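Local coordinates for Co-chaperone DjlA N-terminal domain-containing protein (Porphyromonas gingivalis, PDB 2H5N) that is of unknown function but binds magnesium and belongs to the TerB-like family, probably resembling the N-terminal domain of the co-chaperone DjlA, at residues I21-V29 against V87-M95. Sequence-based numbering, arbitrary orientation.
Sequences IIKMAKSMV and VASYLGVIM. With MG (magnesium ion), chain E.
Met28 lays its thioether against the last turn of helix 81-94, where its CE packs against CB and CD2 of Leu91 and makes a close van der Waals contact with the carbonyl, 3.2 Å from Leu91 O; no hydrogen bond links the two segments. The chain leaves the helix extended, CG anti to the backbone N (chi1 -179°), and bends only at the last torsion (chi3 68°), which turns the methyl in against Leu91 and leaves SD facing Met95. The two methionines reach toward each other tip to tip, with Met95 CE 3.6 Å from Met28 SD. One turn earlier, Ala25 offers little more than a methyl, and its CA and that of Leu91 are the nearest across the pair: Leu91 CD2 settles over the backbone, 3.6 Å from Ala25 CA, and Ile94 CD1 packs on Ala25 CB. The pair runs in the same general direction, crossing at -33° with the axis segments 10.5 Å apart, and joins two helices of an all-helical domain assigned to the TerB family, near the centre of the chain. The Tyr90 ring reaches across to helix 15-30. Ile94 CD1 lies 3.5 Å above one face of its ring, near the rim, while Ile21 CG2 approaches the CD2-CE2 side obliquely and Ile22 CD1 touches OH. That hydroxyl is hydrogen-bonded to Met43 O on helix 37-47, which ties the buried phenol to a third helix, and Phe50 packs against the ring edge-to-face. At the N-terminal end of the contact, Ile21 CD1 meets Val87 CG2 at 3.9 Å. Toward the other end, Val29 CG1 lies 3.6 Å from Ile94 CG2. The carbonyl of Val29 leads out of this apolar layer: its O binds the magnesium ion at 2.4 Å, together with Asp32 OD1 and Lys34 O.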
loop_
_atom_site.group_PDB
_atom_site.type_symbol
_atom_site.label_atom_id
_atom_site.label_comp_id
_atom_site.label_asym_id
_atom_site.label_seq_id
_atom_site.Cartn_x
_atom_site.Cartn_y
_atom_site.Cartn_z
ATOM N N ILE A 21 4.770 16.369 6.450
ATOM C CA ILE A 21 5.199 15.566 7.588
ATOM C C ILE A 21 4.445 14.237 7.658
ATOM O O ILE A 21 5.052 13.151 7.703
ATOM C CB ILE A 21 5.041 16.360 8.924
ATOM C CG1 ILE A 21 6.067 17.528 8.939
ATOM C CG2 ILE A 21 5.176 15.414 10.176
ATOM C CD1 ILE A 21 5.835 18.553 10.027
ATOM N N ILE A 22 3.129 14.323 7.611
ATOM C CA ILE A 22 2.298 13.131 7.671
ATOM C C ILE A 22 2.461 12.190 6.438
ATOM O O ILE A 22 2.451 10.975 6.603
ATOM C CB ILE A 22 0.807 13.452 8.103
ATOM C CG1 ILE A 22 0.158 12.194 8.655
ATOM C CG2 ILE A 22 -0.060 13.978 6.965
ATOM C CD1 ILE A 22 0.751 11.722 9.994
ATOM N N LYS A 23 2.701 12.751 5.250
ATOM C CA LYS A 23 3.024 11.981 4.028
ATOM C C LYS A 23 4.379 11.223 4.162
ATOM O O LYS A 23 4.528 10.074 3.712
ATOM C CB LYS A 23 3.039 12.946 2.818
ATOM C CG LYS A 23 3.271 12.363 1.405
ATOM C CD LYS A 23 2.152 11.375 1.022
ATOM C CE LYS A 23 1.989 11.149 -0.488
ATOM N NZ LYS A 23 0.530 10.949 -0.918
ATOM N N MET A 24 5.347 11.848 4.812
ATOM C CA MET A 24 6.625 11.170 5.071
ATOM C C MET A 24 6.451 9.989 6.028
ATOM O O MET A 24 7.005 8.919 5.807
ATOM C CB MET A 24 7.711 12.164 5.531
ATOM C CG MET A 24 8.120 13.198 4.410
ATOM S SD MET A 24 8.915 12.429 2.959
ATOM C CE MET A 24 7.464 12.106 1.924
ATOM N N ALA A 25 5.614 10.180 7.037
ATOM C CA ALA A 25 5.310 9.180 8.054
ATOM C C ALA A 25 4.556 7.997 7.485
ATOM O O ALA A 25 4.886 6.843 7.790
ATOM C CB ALA A 25 4.518 9.822 9.196
ATOM N N LYS A 26 3.535 8.275 6.677
ATOM C CA LYS A 26 2.878 7.238 5.876
ATOM C C LYS A 26 3.837 6.421 4.968
ATOM O O LYS A 26 3.777 5.182 4.908
ATOM C CB LYS A 26 1.778 7.863 5.054
ATOM C CG LYS A 26 0.430 8.009 5.804
ATOM C CD LYS A 26 -0.579 8.725 4.900
ATOM C CE LYS A 26 -1.883 8.901 5.591
ATOM N NZ LYS A 26 -3.035 9.260 4.672
ATOM N N SER A 27 4.679 7.116 4.229
ATOM C CA SER A 27 5.570 6.469 3.290
ATOM C C SER A 27 6.507 5.544 4.048
ATOM O O SER A 27 6.738 4.414 3.629
ATOM C CB SER A 27 6.365 7.511 2.491
ATOM O OG SER A 27 5.509 8.491 1.910
ATOM N N MET A 28 7.064 6.030 5.160
ATOM C CA MET A 28 7.998 5.228 5.975
ATOM C C MET A 28 7.341 3.939 6.491
ATOM O O MET A 28 7.912 2.858 6.284
ATOM C CB MET A 28 8.612 6.067 7.102
ATOM C CG MET A 28 9.633 5.373 8.037
ATOM S SD MET A 28 10.280 6.408 9.371
ATOM C CE MET A 28 8.779 6.585 10.349
ATOM N N VAL A 29 6.140 4.053 7.088
ATOM C CA VAL A 29 5.426 2.895 7.671
ATOM C C VAL A 29 4.826 1.928 6.635
ATOM O O VAL A 29 4.639 0.751 6.935
ATOM C CB VAL A 29 4.279 3.272 8.751
ATOM C CG1 VAL A 29 4.842 4.021 9.946
ATOM C CG2 VAL A 29 3.154 4.057 8.156
ATOM N N VAL A 87 11.108 17.056 13.106
ATOM C CA VAL A 87 10.540 16.076 12.158
ATOM C C VAL A 87 11.268 14.745 12.211
ATOM O O VAL A 87 10.611 13.686 12.200
ATOM C CB VAL A 87 10.476 16.587 10.704
ATOM C CG1 VAL A 87 9.861 15.515 9.789
ATOM C CG2 VAL A 87 9.637 17.854 10.628
ATOM N N ALA A 88 12.612 14.770 12.232
ATOM C CA ALA A 88 13.385 13.515 12.392
ATOM C C ALA A 88 13.060 12.781 13.706
ATOM O O ALA A 88 13.028 11.547 13.755
ATOM C CB ALA A 88 14.906 13.770 12.293
ATOM N N SER A 89 12.837 13.536 14.778
ATOM C CA SER A 89 12.592 12.915 16.087
ATOM C C SER A 89 11.279 12.185 16.026
ATOM O O SER A 89 11.177 11.056 16.483
ATOM C CB SER A 89 12.646 13.935 17.248
ATOM O OG SER A 89 13.868 14.653 17.190
ATOM N N TYR A 90 10.304 12.831 15.406
ATOM C CA TYR A 90 8.959 12.304 15.194
ATOM C C TYR A 90 8.983 11.007 14.383
ATOM O O TYR A 90 8.369 10.010 14.753
ATOM C CB TYR A 90 8.122 13.365 14.460
ATOM C CG TYR A 90 6.790 12.865 13.936
ATOM C CD1 TYR A 90 5.807 12.404 14.818
ATOM C CD2 TYR A 90 6.504 12.850 12.550
ATOM C CE1 TYR A 90 4.601 11.952 14.355
ATOM C CE2 TYR A 90 5.265 12.409 12.080
ATOM C CZ TYR A 90 4.316 11.961 12.990
ATOM O OH TYR A 90 3.070 11.503 12.574
ATOM N N LEU A 91 9.742 11.009 13.289
ATOM C CA LEU A 91 9.803 9.844 12.451
ATOM C C LEU A 91 10.456 8.700 13.219
ATOM O O LEU A 91 10.038 7.569 13.096
ATOM C CB LEU A 91 10.476 10.150 11.118
ATOM C CG LEU A 91 9.661 11.036 10.150
ATOM C CD1 LEU A 91 10.551 11.490 9.029
ATOM C CD2 LEU A 91 8.385 10.326 9.593
ATOM N N GLY A 92 11.414 9.033 14.081
ATOM C CA GLY A 92 12.156 8.073 14.826
ATOM C C GLY A 92 11.395 7.391 15.932
ATOM O O GLY A 92 11.656 6.213 16.222
ATOM N N VAL A 93 10.463 8.110 16.552
ATOM C CA VAL A 93 9.660 7.521 17.607
ATOM C C VAL A 93 8.486 6.694 17.102
ATOM O O VAL A 93 7.990 5.850 17.853
ATOM C CB VAL A 93 9.139 8.566 18.636
ATOM C CG1 VAL A 93 10.286 9.455 19.141
ATOM C CG2 VAL A 93 8.019 9.371 18.053
ATOM N N ILE A 94 8.033 6.925 15.858
ATOM C CA ILE A 94 6.910 6.146 15.290
ATOM C C ILE A 94 7.171 4.635 15.296
ATOM O O ILE A 94 6.301 3.848 15.701
ATOM C CB ILE A 94 6.496 6.640 13.888
ATOM C CG1 ILE A 94 5.686 7.912 14.025
ATOM C CG2 ILE A 94 5.702 5.548 13.095
ATOM C CD1 ILE A 94 5.585 8.723 12.723
ATOM N N MET A 95 8.368 4.228 14.876
ATOM C CA MET A 95 8.650 2.805 14.789
ATOM C C MET A 95 9.322 2.235 16.048
ATOM O O MET A 95 9.533 1.026 16.135
ATOM C CB MET A 95 9.380 2.450 13.473
ATOM C CG MET A 95 8.551 2.729 12.175
ATOM S SD MET A 95 9.456 2.195 10.741
ATOM C CE MET A 95 10.888 3.222 10.978
HETATM MG MG MG E . 4.724 -1.553 7.733
#